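Local coordinates for SusD-like carbohydrate binding protein BF1063 (Bacteroides fragilis NCTC 9343, PDB 3I4G) that probably binds carbohydrate at the outer membrane as a SusD-like protein, at residues C208-D213 against I458-I463; Y387-L392 against I446-E451. All blocks are in the same frame, centred on the assembly; numbering follows the deposited sequence.

Contact 1: residues C208-D213 against I458-I463; sequences CMLQKD and IMRWGI
Met-209, present as selenomethionine, lays its terminal methyl over one face of the Arg-460 guanidinium. CE stands 3.2 Å above that plane, displaced toward its rim, with Met-209 CE to Arg-460 CZ at 3.4 Å. The bend at chi3 (-48°) turns the methyl back over the flat group. The side chain was modelled in two conformers, and these details hold for the one described. On the opposite face lies the indole nitrogen of the next residue, Trp-461 NE1, which bonds to Glu-396 OE2; the guanidinium is thus sandwiched between a methyl and a ring nitrogen, each offset toward the rim.

Arg-460 reaches Met-209 by standing CG between its backbone N and carbonyl carbon (chi1 71°), then running straight out to NE. Its CB, set by the helix backbone, packs against Leu-210 CD2 at 3.7 Å, and the two side chains meet at roughly a right angle. Leu-210 also packs on Phe-134 and Leu-167 of the neighbouring helices 116-139 and 163-180.

No direct hydrogen bond joins the segments; two waters do the bridging. One sits in the guanidinium plane at its edge, accepting from Arg-460 NH1 and donating to Met-209 O at 2.7 Å. The second accepts from Lys-212 NZ and donates to Arg-460 O, in one of two modelled conformers of the lysine. Lys-212 and Gly-462 each close a helix with a Schellman motif, so helices 197-211 and 454-461 meet at their C-terminal ends.

Glu-396 forms a salt bridge with Arg-460 NH2 and Asp-457 one with NE. With both acids and an in-plane water fixing its rotation, the guanidinium probably stays charged and offers its flat faces to Met-209 and Trp-461.

Contact 2: residues Y387-L392 against I446-E451; sequences YAEVLL and IELAME
The carboxylate of Glu-447 meets Ala-388 through a single oxygen: Glu-447 OE2 is 3.5 Å from Ala-388 CB. The methyl is well out of the carboxylate plane yet not over its centre, and it also touches Glu-447 CG at 3.9 Å. Arginines supply polar partners of this group, Arg-386 and Arg-420 bridging to OE2 and Arg-318 to OE1, and their charges probably offset that of the buried carboxylate. The Tyr-387 ring, turned to another side of the same helix, takes Leu-391 CG from its own segment on one face, near the rim.

A bend in the middle of Glu-447 (chi2 65°) swings its carboxylate alongside Ala-388. Its CB, placed by the backbone, meets Leu-392 CD1 at 4.1 Å, and the two side chains cross at nearly a right angle. Glu-447 CG and CB thus touch Ala-388 and Leu-392 respectively, residues one turn apart on helix 387-400.

These are helices of the SusD family region, which belongs to the TPR clan, and the contact joins the start of helix 387-400 to the C-terminal end of helix 433-447. Leu-448 is the first residue to leave that helix, and it opens a type II beta turn running to Glu-451. Val-417 of helix 414-418 packs on both Ala-388 and Glu-447.

Glu-389 runs fully extended, with CG opposite its backbone N (chi1 180°), and passes across Leu-448. Here the touching atoms are Glu-389 CG and Leu-448 CD1, 4.2 Å apart, so methylene meets methyl while the carboxylate goes on to a salt bridge between Glu-389 OE2 and Arg-206.

In the fold
Contacts 1 and 2 have centres 16 Å apart, and their nearest atoms come to about 5 Å without touching. Along the chain contact 2 is nested within the loop that contact 1 closes, and helices 433-447 and 454-461, one from each contact, follow one another. Salt bridges tie the two together: Glu-396, on the helix that carries 387-392, holds Arg-460 of contact 1, and Arg-206, on helix 197-211, holds Glu-389 of contact 2. Arg-444, of helix 433-447, lies close to Arg-460 and makes a long, weak ion pair with Glu-389. Contact 2 is the deeper, its centre about 10 Å from the chain centre against 16 Å for contact 1.

Contact 1: residues C208-D213 against I458-I463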
ATOM      1  N   CYS A 208     -13.480  10.212  -2.093  1.00  8.87           N
ATOM      2  CA  CYS A 208     -13.694  11.560  -2.581  1.00  8.53           C
ATOM      3  C   CYS A 208     -12.514  12.065  -3.423  1.00  9.21           C
ATOM      4  O   CYS A 208     -12.704  12.794  -4.394  1.00  9.53           O
ATOM      5  CB  CYS A 208     -13.948  12.526  -1.428  1.00  9.12           C
ATOM      6  SG  CYS A 208     -15.466  12.303  -0.488  1.00 11.32           S
HETATM    7  N   MSE A 209     -11.287  11.714  -3.061  0.50  8.91           N
HETATM    8  CA  MSE A 209     -10.152  12.145  -3.877  0.50  9.71           C
HETATM    9  C   MSE A 209     -10.224  11.477  -5.266  0.50 10.27           C
HETATM   10  O   MSE A 209      -9.846  12.078  -6.259  0.50  9.56           O
HETATM   11  CB  MSE A 209      -8.806  11.885  -3.177  0.50 11.37           C
HETATM   12  CG  MSE A 209      -8.600  12.692  -1.875  0.50  9.91           C
HETATM   13 SE   MSE A 209      -6.728  12.743  -1.311  0.38 10.21          SE
HETATM   14  CE  MSE A 209      -6.332  10.888  -1.470  0.50 13.61           C
ATOM     15  N   LEU A 210     -10.692  10.236  -5.352  1.00 10.45           N
ATOM     16  CA  LEU A 210     -10.858   9.601  -6.658  1.00 10.76           C
ATOM     17  C   LEU A 210     -11.898  10.309  -7.514  1.00 11.62           C
ATOM     18  O   LEU A 210     -11.787  10.376  -8.744  1.00 12.97           O
ATOM     19  CB  LEU A 210     -11.271   8.128  -6.515  1.00 12.92           C
ATOM     20  CG  LEU A 210     -10.238   7.136  -6.095  1.00 15.42           C
ATOM     21  CD1 LEU A 210     -10.913   5.759  -5.998  1.00 15.46           C
ATOM     22  CD2 LEU A 210      -9.057   7.126  -7.089  1.00 17.03           C
ATOM     23  N   GLN A 211     -12.953  10.796  -6.868  1.00 10.72           N
ATOM     24  CA  GLN A 211     -13.980  11.585  -7.536  1.00 10.20           C
ATOM     25  C   GLN A 211     -13.556  13.009  -7.873  1.00 10.58           C
ATOM     26  O   GLN A 211     -14.267  13.716  -8.576  1.00 11.60           O
ATOM     27  CB  GLN A 211     -15.178  11.753  -6.624  1.00 11.26           C
ATOM     28  CG  GLN A 211     -15.910  10.468  -6.192  1.00 10.20           C
ATOM     29  CD  GLN A 211     -17.032  10.794  -5.251  1.00 10.77           C
ATOM     30  OE1 GLN A 211     -16.789  11.328  -4.157  1.00 10.86           O
ATOM     31  NE2 GLN A 211     -18.262  10.510  -5.659  1.00 10.51           N
ATOM     32  N   LYS A 212     -12.405  13.392  -7.336  0.50 10.25           N
ATOM     33  CA  LYS A 212     -11.889  14.741  -7.392  0.50  9.76           C
ATOM     34  C   LYS A 212     -12.891  15.703  -6.703  0.50  9.77           C
ATOM     35  O   LYS A 212     -12.967  16.881  -7.048  0.50 11.77           O
ATOM     36  CB  LYS A 212     -11.481  15.122  -8.844  0.50 10.55           C
ATOM     37  CG  LYS A 212     -10.321  14.236  -9.411  0.50  8.03           C
ATOM     38  CD  LYS A 212      -9.868  14.651 -10.838  0.50 14.82           C
ATOM     39  CE  LYS A 212      -8.618  13.907 -11.278  0.50 17.11           C
ATOM     40  NZ  LYS A 212      -8.795  12.429 -11.432  0.50 23.83           N
ATOM     41  N   ASP A 213     -13.614  15.192  -5.686  1.00 10.57           N
ATOM     42  CA  ASP A 213     -14.499  15.986  -4.834  1.00  8.15           C
ATOM     43  C   ASP A 213     -13.617  16.339  -3.643  1.00  9.55           C
ATOM     44  O   ASP A 213     -13.737  15.804  -2.540  1.00 10.12           O
ATOM     45  CB  ASP A 213     -15.764  15.257  -4.410  1.00  9.73           C
ATOM     46  CG  ASP A 213     -16.678  16.123  -3.586  1.00 11.60           C
ATOM     47  OD1 ASP A 213     -16.298  17.267  -3.258  1.00 12.82           O
ATOM     48  OD2 ASP A 213     -17.784  15.675  -3.212  1.00 12.39           O
ATOM     49  N   ILE A 458      -0.174   7.357  -8.137  1.00  7.38           N
ATOM     50  CA  ILE A 458       0.270   7.796  -9.457  1.00  8.23           C
ATOM     51  C   ILE A 458      -0.838   7.541 -10.508  1.00  7.61           C
ATOM     52  O   ILE A 458      -0.983   8.305 -11.468  1.00  8.47           O
ATOM     53  CB  ILE A 458       1.620   7.227  -9.885  1.00  7.14           C
ATOM     54  CG1 ILE A 458       1.571   5.710  -9.987  1.00  8.53           C
ATOM     55  CG2 ILE A 458       2.700   7.668  -8.895  1.00 10.11           C
ATOM     56  CD1 ILE A 458       2.938   5.076 -10.420  1.00  9.56           C
HETATM   57  N   MSE A 459      -1.667   6.548 -10.273  1.00  9.01           N
HETATM   58  CA  MSE A 459      -2.844   6.323 -11.115  1.00  8.28           C
HETATM   59  C   MSE A 459      -3.882   7.426 -10.970  1.00  8.41           C
HETATM   60  O   MSE A 459      -4.273   8.032 -11.973  1.00  8.67           O
HETATM   61  CB  MSE A 459      -3.428   4.956 -10.768  1.00  8.80           C
HETATM   62  CG  MSE A 459      -2.559   3.744 -11.216  1.00  8.55           C
HETATM   63 SE   MSE A 459      -2.656   3.287 -13.063  0.75  7.12          SE
HETATM   64  CE  MSE A 459      -4.258   2.161 -12.910  1.00  9.70           C
ATOM     65  N   ARG A 460      -4.302   7.737  -9.743  1.00  8.19           N
ATOM     66  CA  ARG A 460      -5.355   8.766  -9.535  1.00  7.87           C
ATOM     67  C   ARG A 460      -4.855  10.140  -9.952  1.00  8.88           C
ATOM     68  O   ARG A 460      -5.639  10.976 -10.457  1.00  9.89           O
ATOM     69  CB  ARG A 460      -5.883   8.813  -8.091  1.00  8.58           C
ATOM     70  CG  ARG A 460      -4.932   9.379  -7.070  1.00 10.21           C
ATOM     71  CD  ARG A 460      -5.396   9.118  -5.676  1.00  9.17           C
ATOM     72  NE  ARG A 460      -4.422   9.568  -4.691  1.00  8.28           N
ATOM     73  CZ  ARG A 460      -4.344  10.800  -4.186  1.00  8.90           C
ATOM     74  NH1 ARG A 460      -5.148  11.775  -4.577  1.00  9.55           N
ATOM     75  NH2 ARG A 460      -3.406  11.054  -3.273  1.00  9.90           N
ATOM     76  N   TRP A 461      -3.571  10.437  -9.756  1.00  8.43           N
ATOM     77  CA  TRP A 461      -3.012  11.716 -10.156  1.00  9.12           C
ATOM     78  C   TRP A 461      -2.831  11.853 -11.660  1.00  9.39           C
ATOM     79  O   TRP A 461      -2.591  12.928 -12.173  1.00  9.26           O
ATOM     80  CB  TRP A 461      -1.646  11.952  -9.493  1.00  9.91           C
ATOM     81  CG  TRP A 461      -1.684  12.167  -8.015  1.00  8.96           C
ATOM     82  CD1 TRP A 461      -2.684  12.756  -7.291  1.00  9.04           C
ATOM     83  CD2 TRP A 461      -0.623  11.887  -7.089  1.00  7.90           C
ATOM     84  NE1 TRP A 461      -2.311  12.818  -5.971  1.00  9.52           N
ATOM     85  CE2 TRP A 461      -1.054  12.308  -5.824  1.00  9.18           C
ATOM     86  CE3 TRP A 461       0.653  11.332  -7.214  1.00  9.98           C
ATOM     87  CZ2 TRP A 461      -0.278  12.154  -4.682  1.00  8.95           C
ATOM     88  CZ3 TRP A 461       1.432  11.172  -6.074  1.00  9.92           C
ATOM     89  CH2 TRP A 461       0.960  11.592  -4.832  1.00 10.97           C
ATOM     90  N   GLY A 462      -2.883  10.760 -12.399  1.00  9.21           N
ATOM     91  CA  GLY A 462      -2.660  10.853 -13.835  1.00 10.35           C
ATOM     92  C   GLY A 462      -1.199  11.130 -14.199  1.00  9.02           C
ATOM     93  O   GLY A 462      -0.899  11.733 -15.226  1.00 10.71           O
ATOM     94  N   ILE A 463      -0.287  10.687 -13.332  1.00  8.77           N
ATOM     95  CA  ILE A 463       1.151  10.803 -13.614  1.00  8.63           C
ATOM     96  C   ILE A 463       1.830   9.450 -13.815  1.00  9.04           C
ATOM     97  O   ILE A 463       3.026   9.386 -14.087  1.00  9.58           O
ATOM     98  CB  ILE A 463       1.916  11.626 -12.550  1.00  8.76           C
ATOM     99  CG1 ILE A 463       2.064  10.884 -11.235  1.00 10.03           C
ATOM    100  CG2 ILE A 463       1.236  13.016 -12.344  1.00  9.74           C
ATOM    101  CD1 ILE A 463       2.972  11.634 -10.225  1.00 10.65           C
TER
HETATM  102  O   HOH W   1      -7.216  11.809  -6.802  1.00 10.94           O
HETATM  103  O   HOH W   2      -6.254  12.241 -13.101  1.00 26.67           O

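Contact 2: residues Y387-L392 against I446-E451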
ATOM      1  N   TYR A 387      -2.564   7.645  10.414  1.00  8.13           N
ATOM      2  CA  TYR A 387      -2.923   9.064  10.610  1.00  8.31           C
ATOM      3  C   TYR A 387      -2.031   9.996   9.768  1.00  8.33           C
ATOM      4  O   TYR A 387      -2.467  11.044   9.352  1.00  8.93           O
ATOM      5  CB  TYR A 387      -2.871   9.440  12.087  1.00  8.26           C
ATOM      6  CG  TYR A 387      -3.506  10.769  12.470  1.00  9.14           C
ATOM      7  CD1 TYR A 387      -4.813  11.045  12.147  1.00  8.38           C
ATOM      8  CD2 TYR A 387      -2.786  11.715  13.193  1.00  8.32           C
ATOM      9  CE1 TYR A 387      -5.398  12.228  12.543  1.00  9.58           C
ATOM     10  CE2 TYR A 387      -3.364  12.893  13.581  1.00  8.72           C
ATOM     11  CZ  TYR A 387      -4.656  13.134  13.255  1.00  9.52           C
ATOM     12  OH  TYR A 387      -5.268  14.315  13.680  1.00 10.16           O
ATOM     13  N   ALA A 388      -0.767   9.631   9.504  1.00  8.35           N
ATOM     14  CA  ALA A 388       0.023  10.489   8.636  1.00  8.32           C
ATOM     15  C   ALA A 388      -0.603  10.643   7.260  1.00  8.26           C
ATOM     16  O   ALA A 388      -0.533  11.720   6.666  1.00  9.04           O
ATOM     17  CB  ALA A 388       1.400   9.938   8.465  1.00  9.09           C
ATOM     18  N   GLU A 389      -1.223   9.588   6.725  1.00  8.79           N
ATOM     19  CA  GLU A 389      -1.893   9.712   5.431  1.00  7.73           C
ATOM     20  C   GLU A 389      -3.110  10.628   5.570  1.00  9.48           C
ATOM     21  O   GLU A 389      -3.424  11.406   4.665  1.00  9.90           O
ATOM     22  CB  GLU A 389      -2.333   8.354   4.892  1.00  8.52           C
ATOM     23  CG  GLU A 389      -3.034   8.526   3.535  1.00  8.47           C
ATOM     24  CD  GLU A 389      -3.686   7.284   2.971  1.00 10.30           C
ATOM     25  OE1 GLU A 389      -3.365   6.168   3.418  1.00 10.50           O
ATOM     26  OE2 GLU A 389      -4.540   7.437   2.053  1.00 11.74           O
ATOM     27  N   VAL A 390      -3.843  10.528   6.673  1.00  8.58           N
ATOM     28  CA  VAL A 390      -4.980  11.408   6.907  1.00  7.74           C
ATOM     29  C   VAL A 390      -4.571  12.876   6.897  1.00  8.19           C
ATOM     30  O   VAL A 390      -5.243  13.701   6.268  1.00  8.41           O
ATOM     31  CB  VAL A 390      -5.673  11.045   8.256  1.00  8.86           C
ATOM     32  CG1 VAL A 390      -6.739  12.057   8.648  1.00  9.61           C
ATOM     33  CG2 VAL A 390      -6.264   9.623   8.184  1.00 10.68           C
ATOM     34  N   LEU A 391      -3.482  13.199   7.593  1.00  8.73           N
ATOM     35  CA  LEU A 391      -3.010  14.584   7.645  1.00  7.88           C
ATOM     36  C   LEU A 391      -2.565  15.071   6.282  1.00  8.23           C
ATOM     37  O   LEU A 391      -2.924  16.176   5.855  1.00  8.42           O
ATOM     38  CB  LEU A 391      -1.862  14.727   8.646  1.00  7.30           C
ATOM     39  CG  LEU A 391      -2.174  14.443  10.099  1.00  7.74           C
ATOM     40  CD1 LEU A 391      -0.923  14.627  10.978  1.00  9.46           C
ATOM     41  CD2 LEU A 391      -3.310  15.344  10.608  1.00  9.41           C
ATOM     42  N   LEU A 392      -1.823  14.245   5.541  1.00  8.50           N
ATOM     43  CA  LEU A 392      -1.387  14.657   4.200  1.00  8.83           C
ATOM     44  C   LEU A 392      -2.555  14.680   3.219  1.00  8.63           C
ATOM     45  O   LEU A 392      -2.574  15.485   2.300  1.00  9.02           O
ATOM     46  CB  LEU A 392      -0.259  13.768   3.697  1.00  9.96           C
ATOM     47  CG  LEU A 392       1.024  13.781   4.511  1.00  9.95           C
ATOM     48  CD1 LEU A 392       2.013  12.719   4.038  1.00 10.94           C
ATOM     49  CD2 LEU A 392       1.655  15.171   4.504  1.00 10.38           C
ATOM     50  N   ILE A 446       7.400  10.004   0.214  1.00  8.47           N
ATOM     51  CA  ILE A 446       8.394   9.627   1.201  1.00  7.91           C
ATOM     52  C   ILE A 446       7.781   8.978   2.426  1.00  8.31           C
ATOM     53  O   ILE A 446       8.174   7.894   2.864  1.00  8.60           O
ATOM     54  CB  ILE A 446       9.217  10.873   1.632  1.00  8.32           C
ATOM     55  CG1 ILE A 446       9.994  11.468   0.460  1.00  9.99           C
ATOM     56  CG2 ILE A 446      10.156  10.539   2.804  1.00  9.49           C
ATOM     57  CD1 ILE A 446      10.848  10.493  -0.320  1.00 11.43           C
ATOM     58  N   GLU A 447       6.739   9.600   2.959  1.00  8.43           N
ATOM     59  CA  GLU A 447       6.130   9.086   4.188  1.00  7.80           C
ATOM     60  C   GLU A 447       5.574   7.689   4.037  1.00  8.37           C
ATOM     61  O   GLU A 447       5.741   6.856   4.934  1.00  8.90           O
ATOM     62  CB  GLU A 447       5.042  10.047   4.652  1.00  7.35           C
ATOM     63  CG  GLU A 447       4.297   9.590   5.870  1.00  8.51           C
ATOM     64  CD  GLU A 447       5.116   9.492   7.139  1.00  8.30           C
ATOM     65  OE1 GLU A 447       6.207  10.088   7.199  1.00  9.18           O
ATOM     66  OE2 GLU A 447       4.660   8.813   8.076  1.00  9.03           O
ATOM     67  N   LEU A 448       4.947   7.406   2.897  1.00  8.28           N
ATOM     68  CA  LEU A 448       4.261   6.137   2.688  1.00  8.11           C
ATOM     69  C   LEU A 448       5.022   5.163   1.827  1.00  8.80           C
ATOM     70  O   LEU A 448       4.467   4.136   1.441  1.00  9.22           O
ATOM     71  CB  LEU A 448       2.893   6.406   2.044  1.00  8.19           C
ATOM     72  CG  LEU A 448       1.956   7.331   2.800  1.00  9.50           C
ATOM     73  CD1 LEU A 448       0.708   7.631   1.935  1.00 11.20           C
ATOM     74  CD2 LEU A 448       1.561   6.757   4.163  1.00 11.39           C
ATOM     75  N   ALA A 449       6.295   5.400   1.577  1.00  8.69           N
ATOM     76  CA  ALA A 449       7.057   4.530   0.693  1.00  6.85           C
ATOM     77  C   ALA A 449       7.067   3.079   1.150  1.00  8.55           C
ATOM     78  O   ALA A 449       7.292   2.760   2.323  1.00  9.02           O
ATOM     79  CB  ALA A 449       8.504   5.053   0.514  1.00  9.30           C
HETATM   80  N   MSE A 450       6.858   2.179   0.188  1.00  7.72           N
HETATM   81  CA  MSE A 450       6.870   0.725   0.345  1.00  8.63           C
HETATM   82  C   MSE A 450       5.634   0.189   1.049  1.00  9.24           C
HETATM   83  O   MSE A 450       5.626  -0.994   1.391  1.00 10.23           O
HETATM   84  CB  MSE A 450       8.138   0.214   1.045  1.00  8.18           C
HETATM   85  CG  MSE A 450       9.432   0.645   0.366  1.00  8.49           C
HETATM   86 SE   MSE A 450       9.602   0.241  -1.549  0.75  8.60          SE
HETATM   87  CE  MSE A 450       9.273  -1.663  -1.398  1.00 14.93           C
ATOM     88  N   GLU A 451       4.562   0.994   1.179  1.00  8.95           N
ATOM     89  CA  GLU A 451       3.365   0.544   1.884  1.00  8.12           C
ATOM     90  C   GLU A 451       2.225   0.185   0.938  1.00  8.78           C
ATOM     91  O   GLU A 451       1.139  -0.146   1.396  1.00  9.96           O
ATOM     92  CB  GLU A 451       2.882   1.612   2.877  1.00  8.83           C
ATOM     93  CG  GLU A 451       3.952   1.887   3.938  1.00  8.26           C
ATOM     94  CD  GLU A 451       3.593   2.916   4.965  1.00  8.91           C
ATOM     95  OE1 GLU A 451       2.448   2.867   5.481  1.00  9.62           O
ATOM     96  OE2 GLU A 451       4.466   3.770   5.272  1.00  8.33           O
TER